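PDB 3CVG: putative metal binding protein from Coccidioides immitis, which probably binds a ligand in the manner of periplasmic binding proteins and is a putative metal-binding protein, with a calcium ion bound in the crystal. Local coordinates for residues Gln21-Asn26 against Arg244-Glu249; Gly78-Pro83 against His238-Ala243; Ser99-Arg104 against Pro232-Ala237; Gly263-Ile268 against Ser280-Arg285. All blocks are in the same frame, centred on the assembly; numbering follows the deposited sequence.

How the interactions relate
Neighbouring strands of one lobe run in the order 20-26, 77-80, 234-241 and 100-111. Interactions 2 and 3 are the pairings 77-80/234-241 and 234-241/100-111, while interaction 1 sets strand 20-26 against the turn that leads from strand 234-241 into helix 248-259. Interaction 4, helix 264-269 against the tail 280-285, adjoins interaction 3 because strands 276-281 and 100-111 are neighbours. Successive centres lie about 12, 10 and 11 Å apart. Along the chain interaction 3 is nested inside interaction 2 and interaction 2 inside interaction 1, whereas interaction 4 comes afterwards. This nesting fits a two-lobed binding protein whose chain leaves for the second lobe and returns to complete the first.

Interaction 1: residues Gln21-Asn26 against Arg244-Glu249; sequences QLRIGN and RAKNAE
R23 leaves strand 20-26 with CG anti to the carbonyl carbon and folds at chi3 (-63°), which swings its guanidinium toward the turn before helix 248-259. R23 NE lies 4.2 Å from N247 ND2, two donors that only pass each other. NH1 is taken by the backbone oxygen of G73. R23 NH2 does most of the touching: it lies 3.3 Å from K246 CB, while the backbone N of K246 sits at the guanidinium edge, in its plane. The extended K246 chain crosses R23 at about a right angle and lays CD over one guanidinium face, 4.1 Å from R23 NH2. R23 NH1 and K246 NZ remain 5.7 Å apart, so the like charges do not meet, and the nearby D76 probably offsets their repulsion. In a strand order consistent with type II binding proteins, strand 20-26 lies between parallel strands 55-60 and 77-80, and the 244-249 turn carries the returning chain into helix 248-259, whose F254 packs on L22 and I24. N247 occupies the N-cap position with a left-handed backbone (phi 57°), yet its side chain makes no capping bond and points at the strand. From its root outward, N247 CB lies 3.5 Å from Q21 O, CG rests over the same carbonyl, and N247 OD1 comes 4.0 Å from Q21 CA. N247 ND2, at the tip, gives a weak hydrogen bond to D76 OD2, while D76 OD1 forms a salt bridge with R23 NH2. The Q21 carbonyl oxygen is buried here without any polar partner in the model.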
# COMPACT_ATOMS: atom_id res chain seq x y z
N GLN A 21 -16.85 -19.55 0.15
CA GLN A 21 -15.76 -20.50 0.35
C GLN A 21 -14.37 -19.88 0.26
O GLN A 21 -13.39 -20.59 0.00
CB GLN A 21 -15.87 -21.64 -0.67
CG GLN A 21 -17.14 -22.46 -0.55
CD GLN A 21 -17.13 -23.66 -1.46
OE1 GLN A 21 -16.98 -23.53 -2.68
NE2 GLN A 21 -17.30 -24.85 -0.89
N LEU A 22 -14.28 -18.57 0.48
CA LEU A 22 -13.00 -17.87 0.44
C LEU A 22 -13.14 -16.47 1.02
O LEU A 22 -13.80 -15.61 0.44
CB LEU A 22 -12.46 -17.80 -0.99
CG LEU A 22 -11.11 -17.08 -1.19
CD1 LEU A 22 -10.05 -17.72 -0.31
CD2 LEU A 22 -10.69 -17.13 -2.65
N ARG A 23 -12.50 -16.25 2.17
CA ARG A 23 -12.53 -14.95 2.84
C ARG A 23 -11.13 -14.35 2.80
O ARG A 23 -10.16 -14.97 3.25
CB ARG A 23 -12.98 -15.14 4.28
CG ARG A 23 -14.37 -15.75 4.43
CD ARG A 23 -14.56 -16.29 5.83
NE ARG A 23 -13.62 -17.37 6.10
CZ ARG A 23 -13.29 -17.79 7.32
NH1 ARG A 23 -13.82 -17.22 8.39
NH2 ARG A 23 -12.41 -18.77 7.46
N ILE A 24 -11.03 -13.13 2.28
CA ILE A 24 -9.75 -12.44 2.16
C ILE A 24 -9.70 -11.14 2.95
O ILE A 24 -10.58 -10.29 2.82
CB ILE A 24 -9.44 -12.09 0.68
CG1 ILE A 24 -9.67 -13.30 -0.22
CG2 ILE A 24 -8.01 -11.61 0.55
CD1 ILE A 24 -9.62 -12.98 -1.70
N GLY A 25 -8.66 -10.99 3.76
CA GLY A 25 -8.50 -9.77 4.54
C GLY A 25 -7.45 -8.91 3.86
O GLY A 25 -6.35 -9.38 3.56
N ASN A 26 -7.78 -7.66 3.58
CA ASN A 26 -6.84 -6.77 2.92
C ASN A 26 -7.29 -5.33 3.07
O ASN A 26 -8.42 -5.05 3.48
CB ASN A 26 -6.73 -7.12 1.44
CG ASN A 26 -5.81 -6.17 0.68
OD1 ASN A 26 -4.63 -6.02 1.01
ND2 ASN A 26 -6.35 -5.51 -0.34
N ARG A 244 -4.89 -22.18 10.43
CA ARG A 244 -6.13 -22.71 10.99
C ARG A 244 -7.29 -22.38 10.06
O ARG A 244 -8.45 -22.61 10.39
CB ARG A 244 -6.40 -22.08 12.36
CG ARG A 244 -5.20 -22.05 13.29
CD ARG A 244 -4.74 -23.44 13.66
NE ARG A 244 -5.80 -24.20 14.33
CZ ARG A 244 -5.67 -25.45 14.76
NH1 ARG A 244 -4.52 -26.09 14.59
NH2 ARG A 244 -6.69 -26.06 15.35
N ALA A 245 -6.97 -21.83 8.89
CA ALA A 245 -7.97 -21.43 7.91
C ALA A 245 -9.03 -22.46 7.57
O ALA A 245 -8.75 -23.65 7.38
CB ALA A 245 -7.27 -20.97 6.63
N LYS A 246 -10.26 -21.97 7.48
CA LYS A 246 -11.41 -22.78 7.10
C LYS A 246 -11.30 -22.75 5.58
O LYS A 246 -10.64 -21.87 5.04
CB LYS A 246 -12.69 -22.10 7.59
CG LYS A 246 -14.00 -22.75 7.18
CD LYS A 246 -15.16 -21.87 7.63
CE LYS A 246 -16.49 -22.35 7.06
NZ LYS A 246 -17.60 -21.41 7.38
N ASN A 247 -11.92 -23.70 4.88
CA ASN A 247 -11.82 -23.71 3.43
C ASN A 247 -10.34 -23.78 3.05
O ASN A 247 -9.90 -23.10 2.12
CB ASN A 247 -12.42 -22.44 2.82
CG ASN A 247 -13.81 -22.13 3.34
OD1 ASN A 247 -14.70 -22.98 3.29
ND2 ASN A 247 -13.99 -20.91 3.84
N ALA A 248 -9.59 -24.59 3.79
CA ALA A 248 -8.15 -24.73 3.57
C ALA A 248 -7.73 -25.02 2.13
O ALA A 248 -6.89 -24.31 1.58
CB ALA A 248 -7.60 -25.82 4.50
N GLU A 249 -8.30 -26.06 1.53
CA GLU A 249 -7.94 -26.44 0.17
C GLU A 249 -8.14 -25.33 -0.86
O GLU A 249 -7.39 -25.24 -1.84
CB GLU A 249 -8.72 -27.68 -0.27
CG GLU A 249 -7.86 -28.94 -0.38
CD GLU A 249 -7.94 -29.83 0.85
OE1 GLU A 249 -7.59 -29.35 1.95
OE2 GLU A 249 -8.36 -31.00 0.71

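Interaction 2: residues Gly78-Pro83 against His238-Ala243; sequences GITYSP and HLLVGA
The H238 imidazole stacks with the ring of Y101 on strand 100-111, and its CD2 also packs against S99; strand 78-80 meets this residue chiefly through the backbone. The peptide groups are the flat units that join the strands. T80 N reaches H238 O nearly along the C=O axis at 2.7 Å, and H238 N returns a bond of 3.0 Å to T80 O. The G78-L240 pair is likewise doubly bonded, from L240 N to G78 O at 2.7 Å and from G78 N to L240 O at 3.1 Å, both in the carbonyl plane. Between them I79 and L239 form a non-hydrogen-bonded pair whose side chains cross obliquely, I79 CG1 meeting L239 CD1 at 3.8 Å beside helix 248-259. T80 and L240 share the other face, crossing at about a right angle, with L240 CD1 3.8 Å from T80 OG1. That hydroxyl occupies the crowded position between the backbone N and the carbonyl carbon (chi1 54°) and is hydrogen-bonded to E86. An antiparallel strand returning from the other lobe to lie between strands 77-80 and 100-111 is the order expected of a type II periplasmic binding protein, consistent with the PBP family.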
# COMPACT_ATOMS: atom_id res chain seq x y z
N GLY A 78 -4.82 -13.48 3.43
CA GLY A 78 -4.65 -12.06 3.64
C GLY A 78 -3.55 -11.52 2.77
O GLY A 78 -2.47 -12.12 2.67
N ILE A 79 -3.82 -10.40 2.11
CA ILE A 79 -2.81 -9.77 1.29
C ILE A 79 -2.24 -8.71 2.21
O ILE A 79 -2.94 -7.78 2.63
CB ILE A 79 -3.41 -9.14 0.02
CG1 ILE A 79 -4.06 -10.23 -0.83
CG2 ILE A 79 -2.31 -8.44 -0.78
CD1 ILE A 79 -4.65 -9.73 -2.13
N THR A 80 -0.97 -8.86 2.54
CA THR A 80 -0.31 -7.94 3.45
C THR A 80 0.80 -7.13 2.81
O THR A 80 1.25 -7.43 1.70
CB THR A 80 0.22 -8.73 4.66
OG1 THR A 80 1.04 -9.81 4.19
CG2 THR A 80 -0.93 -9.32 5.44
N TYR A 81 1.25 -6.10 3.53
CA TYR A 81 2.29 -5.21 3.04
C TYR A 81 3.46 -5.06 4.01
O TYR A 81 4.01 -3.96 4.16
CB TYR A 81 1.69 -3.84 2.77
CG TYR A 81 0.46 -3.87 1.89
CD1 TYR A 81 0.55 -3.72 0.51
CD2 TYR A 81 -0.81 -4.05 2.45
CE1 TYR A 81 -0.58 -3.73 -0.29
CE2 TYR A 81 -1.96 -4.06 1.65
CZ TYR A 81 -1.83 -3.90 0.29
OH TYR A 81 -2.96 -3.88 -0.50
N SER A 82 3.84 -6.14 4.68
CA SER A 82 4.96 -6.08 5.62
C SER A 82 5.71 -7.40 5.70
O SER A 82 5.33 -8.30 6.44
CB SER A 82 4.46 -5.69 7.02
OG SER A 82 5.53 -5.67 7.95
N PRO A 83 6.80 -7.55 4.92
CA PRO A 83 7.59 -8.78 4.93
C PRO A 83 7.98 -9.27 6.33
O PRO A 83 7.96 -10.47 6.61
CB PRO A 83 8.80 -8.41 4.08
CG PRO A 83 8.20 -7.52 3.04
CD PRO A 83 7.27 -6.63 3.86
N HIS A 238 2.07 -9.40 -0.34
CA HIS A 238 2.18 -10.85 -0.25
C HIS A 238 0.87 -11.44 0.25
O HIS A 238 0.10 -10.77 0.96
CB HIS A 238 3.29 -11.27 0.73
CG HIS A 238 4.68 -11.15 0.18
ND1 HIS A 238 5.33 -9.94 0.06
CD2 HIS A 238 5.54 -12.09 -0.28
CE1 HIS A 238 6.54 -10.15 -0.44
NE2 HIS A 238 6.69 -11.44 -0.66
N LEU A 239 0.60 -12.69 -0.12
CA LEU A 239 -0.60 -13.37 0.33
C LEU A 239 -0.21 -14.33 1.44
O LEU A 239 0.84 -14.98 1.36
CB LEU A 239 -1.24 -14.17 -0.80
CG LEU A 239 -2.50 -14.94 -0.37
CD1 LEU A 239 -3.65 -13.96 -0.23
CD2 LEU A 239 -2.86 -16.00 -1.40
N LEU A 240 -1.03 -14.41 2.48
CA LEU A 240 -0.77 -15.30 3.59
C LEU A 240 -1.89 -16.33 3.68
O LEU A 240 -3.07 -15.97 3.63
CB LEU A 240 -0.69 -14.53 4.91
CG LEU A 240 0.48 -13.57 5.12
CD1 LEU A 240 0.32 -12.84 6.45
CD2 LEU A 240 1.79 -14.34 5.09
N VAL A 241 -1.52 -17.60 3.77
CA VAL A 241 -2.50 -18.67 3.89
C VAL A 241 -2.59 -19.03 5.37
O VAL A 241 -1.60 -19.43 5.98
CB VAL A 241 -2.08 -19.91 3.08
CG1 VAL A 241 -2.99 -21.09 3.40
CG2 VAL A 241 -2.14 -19.59 1.59
N GLY A 242 -3.77 -18.85 5.94
CA GLY A 242 -3.97 -19.14 7.34
C GLY A 242 -3.75 -20.60 7.68
O GLY A 242 -4.18 -21.49 6.94
N ALA A 243 -3.07 -20.86 8.79
CA ALA A 243 -2.79 -22.23 9.22
C ALA A 243 -4.05 -22.92 9.72
O ALA A 243 -4.26 -24.11 9.46
CB ALA A 243 -1.73 -22.23 10.32

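Interaction 3: residues Ser99-Arg104 against Pro232-Ala237; sequences SYYAFR and PLLNPA
A237 O draws two N-H groups from strand 100-104, a 2.9 Å bond from A102 N and a weak, 3.4 Å one from F103 N. A102 and F103 lie opposite the single residue A237, a classic beta bulge. A237 N answers with a 2.9 Å bond to F103 O, nearly along the C=O axis. One step on, R104 and P236 form a non-hydrogen-bonded pair, so the missing N-H of proline costs no bond to this strand. Packing falls on both faces. F103 holds CG in the crowded position between N and carbonyl carbon (chi1 62°), which sets its ring flat beneath A237: CB stands 3.5 Å from the ring centroid and 13° off the normal, a CH-pi contact. On the other face the Y101 ring crosses P236 obliquely, with OH 3.2 Å from P236 CB, and reaches tip to tip toward L234 CD2. L234 CD1 touches R104 CB at 4.0 Å. N235 gives its ND2 to D105, and its side chain lies about 6 Å from the calcium ion. Strands 100-111 and 234-241 are the probable interlobe connections; directional backbone bonds and the bulge set their register here, apolar packing covers those bonds on both faces, and the charged end of R104 is satisfied elsewhere, at P281 O.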
# COMPACT_ATOMS: atom_id res chain seq x y z
N SER A 99 5.09 -17.50 2.26
CA SER A 99 4.17 -16.44 1.87
C SER A 99 4.24 -16.45 0.35
O SER A 99 5.13 -17.07 -0.23
CB SER A 99 4.64 -15.09 2.40
OG SER A 99 5.83 -14.67 1.75
N TYR A 100 3.30 -15.76 -0.30
CA TYR A 100 3.26 -15.71 -1.76
C TYR A 100 3.34 -14.26 -2.25
O TYR A 100 2.49 -13.44 -1.91
CB TYR A 100 1.96 -16.34 -2.27
CG TYR A 100 1.77 -17.78 -1.83
CD1 TYR A 100 2.38 -18.82 -2.52
CD2 TYR A 100 1.00 -18.09 -0.71
CE1 TYR A 100 2.23 -20.15 -2.11
CE2 TYR A 100 0.84 -19.40 -0.29
CZ TYR A 100 1.46 -20.43 -0.99
OH TYR A 100 1.31 -21.73 -0.58
N TYR A 101 4.37 -13.96 -3.05
CA TYR A 101 4.53 -12.61 -3.59
C TYR A 101 3.40 -12.42 -4.59
O TYR A 101 3.35 -13.12 -5.60
CB TYR A 101 5.88 -12.48 -4.30
CG TYR A 101 6.49 -11.08 -4.27
CD1 TYR A 101 5.69 -9.94 -4.39
CD2 TYR A 101 7.87 -10.91 -4.15
CE1 TYR A 101 6.26 -8.65 -4.38
CE2 TYR A 101 8.44 -9.64 -4.14
CZ TYR A 101 7.64 -8.51 -4.26
OH TYR A 101 8.20 -7.25 -4.24
N ALA A 102 2.49 -11.48 -4.32
CA ALA A 102 1.33 -11.24 -5.18
C ALA A 102 1.50 -10.14 -6.23
O ALA A 102 1.24 -10.37 -7.42
CB ALA A 102 0.12 -10.92 -4.31
N PHE A 103 1.90 -8.95 -5.80
CA PHE A 103 2.10 -7.85 -6.72
C PHE A 103 2.95 -6.75 -6.09
O PHE A 103 3.28 -6.82 -4.90
CB PHE A 103 0.75 -7.31 -7.21
CG PHE A 103 -0.12 -6.74 -6.13
CD1 PHE A 103 0.02 -5.42 -5.71
CD2 PHE A 103 -1.11 -7.53 -5.53
CE1 PHE A 103 -0.80 -4.90 -4.72
CE2 PHE A 103 -1.93 -7.01 -4.53
CZ PHE A 103 -1.78 -5.69 -4.13
N ARG A 104 3.31 -5.76 -6.89
CA ARG A 104 4.13 -4.65 -6.41
C ARG A 104 3.43 -3.30 -6.57
O ARG A 104 3.08 -2.89 -7.68
CB ARG A 104 5.48 -4.65 -7.13
CG ARG A 104 6.42 -5.80 -6.70
CD ARG A 104 7.70 -5.91 -7.57
NE ARG A 104 7.41 -6.42 -8.92
CZ ARG A 104 8.33 -6.69 -9.84
NH1 ARG A 104 9.62 -6.52 -9.58
NH2 ARG A 104 7.96 -7.14 -11.03
N PRO A 232 13.28 2.01 -1.22
CA PRO A 232 12.43 2.23 -0.04
C PRO A 232 10.97 2.48 -0.39
O PRO A 232 10.07 2.10 0.36
CB PRO A 232 13.08 3.44 0.63
CG PRO A 232 14.52 3.33 0.22
CD PRO A 232 14.40 2.96 -1.23
N LEU A 233 10.72 3.10 -1.54
CA LEU A 233 9.36 3.40 -1.95
C LEU A 233 8.61 2.25 -2.64
O LEU A 233 7.52 2.45 -3.16
CB LEU A 233 9.33 4.66 -2.83
CG LEU A 233 9.82 5.98 -2.21
CD1 LEU A 233 9.42 7.16 -3.11
CD2 LEU A 233 9.19 6.17 -0.83
N LEU A 234 9.20 1.06 -2.64
CA LEU A 234 8.53 -0.09 -3.24
C LEU A 234 7.56 -0.62 -2.18
O LEU A 234 7.92 -0.71 -1.01
CB LEU A 234 9.54 -1.19 -3.60
CG LEU A 234 8.92 -2.53 -4.04
CD1 LEU A 234 8.18 -2.35 -5.36
CD2 LEU A 234 10.01 -3.60 -4.18
N ASN A 235 6.34 -0.97 -2.58
CA ASN A 235 5.36 -1.48 -1.63
C ASN A 235 4.89 -2.87 -2.03
O ASN A 235 3.84 -3.05 -2.64
CB ASN A 235 4.16 -0.52 -1.54
CG ASN A 235 3.16 -0.94 -0.47
OD1 ASN A 235 3.53 -1.48 0.56
ND2 ASN A 235 1.88 -0.66 -0.72
N PRO A 236 5.68 -3.89 -1.68
CA PRO A 236 5.34 -5.28 -2.01
C PRO A 236 4.14 -5.82 -1.26
O PRO A 236 3.94 -5.54 -0.08
CB PRO A 236 6.63 -6.03 -1.68
CG PRO A 236 7.17 -5.26 -0.51
CD PRO A 236 6.96 -3.82 -0.96
N ALA A 237 3.34 -6.61 -1.97
CA ALA A 237 2.15 -7.23 -1.41
C ALA A 237 2.31 -8.73 -1.47
O ALA A 237 2.67 -9.28 -2.51
CB ALA A 237 0.91 -6.80 -2.20

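Interaction 4: residues Gly263-Ile268 against Ser280-Arg285; sequences GGQKVI and SPAPYR
Q265 supplies the tight part of this contact. Its chain starts with CG anti to the carbonyl carbon and bends at chi2 (-57°), which carries the amide off helix 264-269 to the backbone of 281-282. Q265 OE1 accepts A282 N at 2.8 Å, in the carbonyl plane, with an N-H...O angle of 147°. Prolines on both sides of A282 have no N-H, so the amide oxygen takes the one backbone donor between P281 and P283. Close carbons pack about the same oxygen: A282 CB is 3.4 Å and P281 CB 3.7 Å from Q265 OE1. The other end of the amide is equally committed, NE2 bonding to A102 O and L258 O, so the group is fixed in its rotation and its N and O can be told apart. These bonds join the start of a short C-terminal helix to the tail that follows it. Between them the chain forms a small antiparallel hairpin, 272-273 with 276-281, whose second strand lies along strand 100-111. G263 is the N-cap residue, and its O receives V267 N in the first turn of the helix. The looser part belongs to I268, whose CG2 lies 4.2 Å from S280 O and farther still from P281 CA; I268 also packs on F103. On the hydrated side a water donates to Q265 OE1 at 2.6 Å and to A282 O at 3.1 Å, bridging side chain and backbone beside the direct bond.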
# COMPACT_ATOMS: atom_id res chain seq x y z
N GLY A 263 -3.22 -17.07 -14.20
CA GLY A 263 -4.34 -16.51 -13.47
C GLY A 263 -4.10 -15.14 -12.86
O GLY A 263 -4.17 -14.12 -13.54
N GLY A 264 -3.81 -15.14 -11.56
CA GLY A 264 -3.58 -13.90 -10.83
C GLY A 264 -2.71 -12.85 -11.50
O GLY A 264 -3.10 -11.70 -11.61
N GLN A 265 -1.52 -13.25 -11.94
CA GLN A 265 -0.59 -12.32 -12.57
C GLN A 265 -1.13 -11.69 -13.85
O GLN A 265 -0.81 -10.54 -14.15
CB GLN A 265 0.74 -13.02 -12.85
CG GLN A 265 1.41 -13.52 -11.58
CD GLN A 265 1.63 -12.41 -10.56
OE1 GLN A 265 2.52 -11.57 -10.73
NE2 GLN A 265 0.81 -12.39 -9.52
N LYS A 266 -1.93 -12.43 -14.60
CA LYS A 266 -2.50 -11.90 -15.83
C LYS A 266 -3.53 -10.82 -15.51
O LYS A 266 -3.59 -9.79 -16.19
CB LYS A 266 -3.16 -13.02 -16.65
CG LYS A 266 -3.78 -12.55 -17.95
CD LYS A 266 -4.26 -13.72 -18.80
CE LYS A 266 -4.79 -13.23 -20.15
NZ LYS A 266 -5.04 -14.36 -21.09
N VAL A 267 -4.34 -11.06 -14.48
CA VAL A 267 -5.37 -10.11 -14.06
C VAL A 267 -4.76 -8.83 -13.49
O VAL A 267 -5.28 -7.74 -13.69
CB VAL A 267 -6.30 -10.72 -12.99
CG1 VAL A 267 -7.31 -9.68 -12.52
CG2 VAL A 267 -7.02 -11.94 -13.55
N ILE A 268 -3.64 -8.98 -12.78
CA ILE A 268 -2.95 -7.83 -12.20
C ILE A 268 -2.31 -7.00 -13.30
O ILE A 268 -2.42 -5.77 -13.31
CB ILE A 268 -1.85 -8.28 -11.22
CG1 ILE A 268 -2.48 -8.92 -9.99
CG2 ILE A 268 -0.98 -7.09 -10.83
CD1 ILE A 268 -1.50 -9.61 -9.08
N SER A 280 2.37 -3.47 -10.46
CA SER A 280 3.30 -4.24 -11.27
C SER A 280 3.16 -5.70 -10.85
O SER A 280 2.86 -6.00 -9.69
CB SER A 280 4.75 -3.79 -11.04
OG SER A 280 4.98 -2.50 -11.58
N PRO A 281 3.35 -6.62 -11.80
CA PRO A 281 3.24 -8.05 -11.48
C PRO A 281 4.34 -8.42 -10.49
O PRO A 281 5.33 -7.70 -10.36
CB PRO A 281 3.43 -8.72 -12.84
CG PRO A 281 2.89 -7.69 -13.79
CD PRO A 281 3.46 -6.42 -13.25
N ALA A 282 4.17 -9.53 -9.79
CA ALA A 282 5.19 -9.98 -8.85
C ALA A 282 6.46 -10.25 -9.64
O ALA A 282 6.39 -10.50 -10.84
CB ALA A 282 4.73 -11.24 -8.14
N PRO A 283 7.63 -10.21 -8.99
CA PRO A 283 8.89 -10.47 -9.70
C PRO A 283 8.94 -11.88 -10.30
O PRO A 283 8.29 -12.79 -9.80
CB PRO A 283 9.95 -10.28 -8.61
CG PRO A 283 9.29 -9.34 -7.63
CD PRO A 283 7.88 -9.87 -7.58
N TYR A 284 9.70 -12.04 -11.38
CA TYR A 284 9.85 -13.33 -12.04
C TYR A 284 10.25 -14.42 -11.05
O TYR A 284 11.12 -14.22 -10.21
CB TYR A 284 10.93 -13.25 -13.13
CG TYR A 284 11.24 -14.58 -13.79
CD1 TYR A 284 10.59 -14.97 -14.96
CD2 TYR A 284 12.18 -15.46 -13.24
CE1 TYR A 284 10.86 -16.20 -15.56
CE2 TYR A 284 12.45 -16.69 -13.83
CZ TYR A 284 11.79 -17.05 -14.99
OH TYR A 284 12.06 -18.26 -15.58
N ARG A 285 9.60 -15.58 -11.15
CA ARG A 285 9.89 -16.71 -10.28
C ARG A 285 9.61 -18.00 -11.05
O ARG A 285 9.20 -17.90 -12.23
CB ARG A 285 9.02 -16.64 -9.02
CG ARG A 285 9.31 -17.72 -7.98
CD ARG A 285 8.44 -17.51 -6.73
NE ARG A 285 8.56 -18.60 -5.76
CZ ARG A 285 9.66 -18.89 -5.08
NH1 ARG A 285 10.77 -18.19 -5.26
NH2 ARG A 285 9.66 -19.89 -4.21
O HOH W 1 4.41 -12.29 -12.37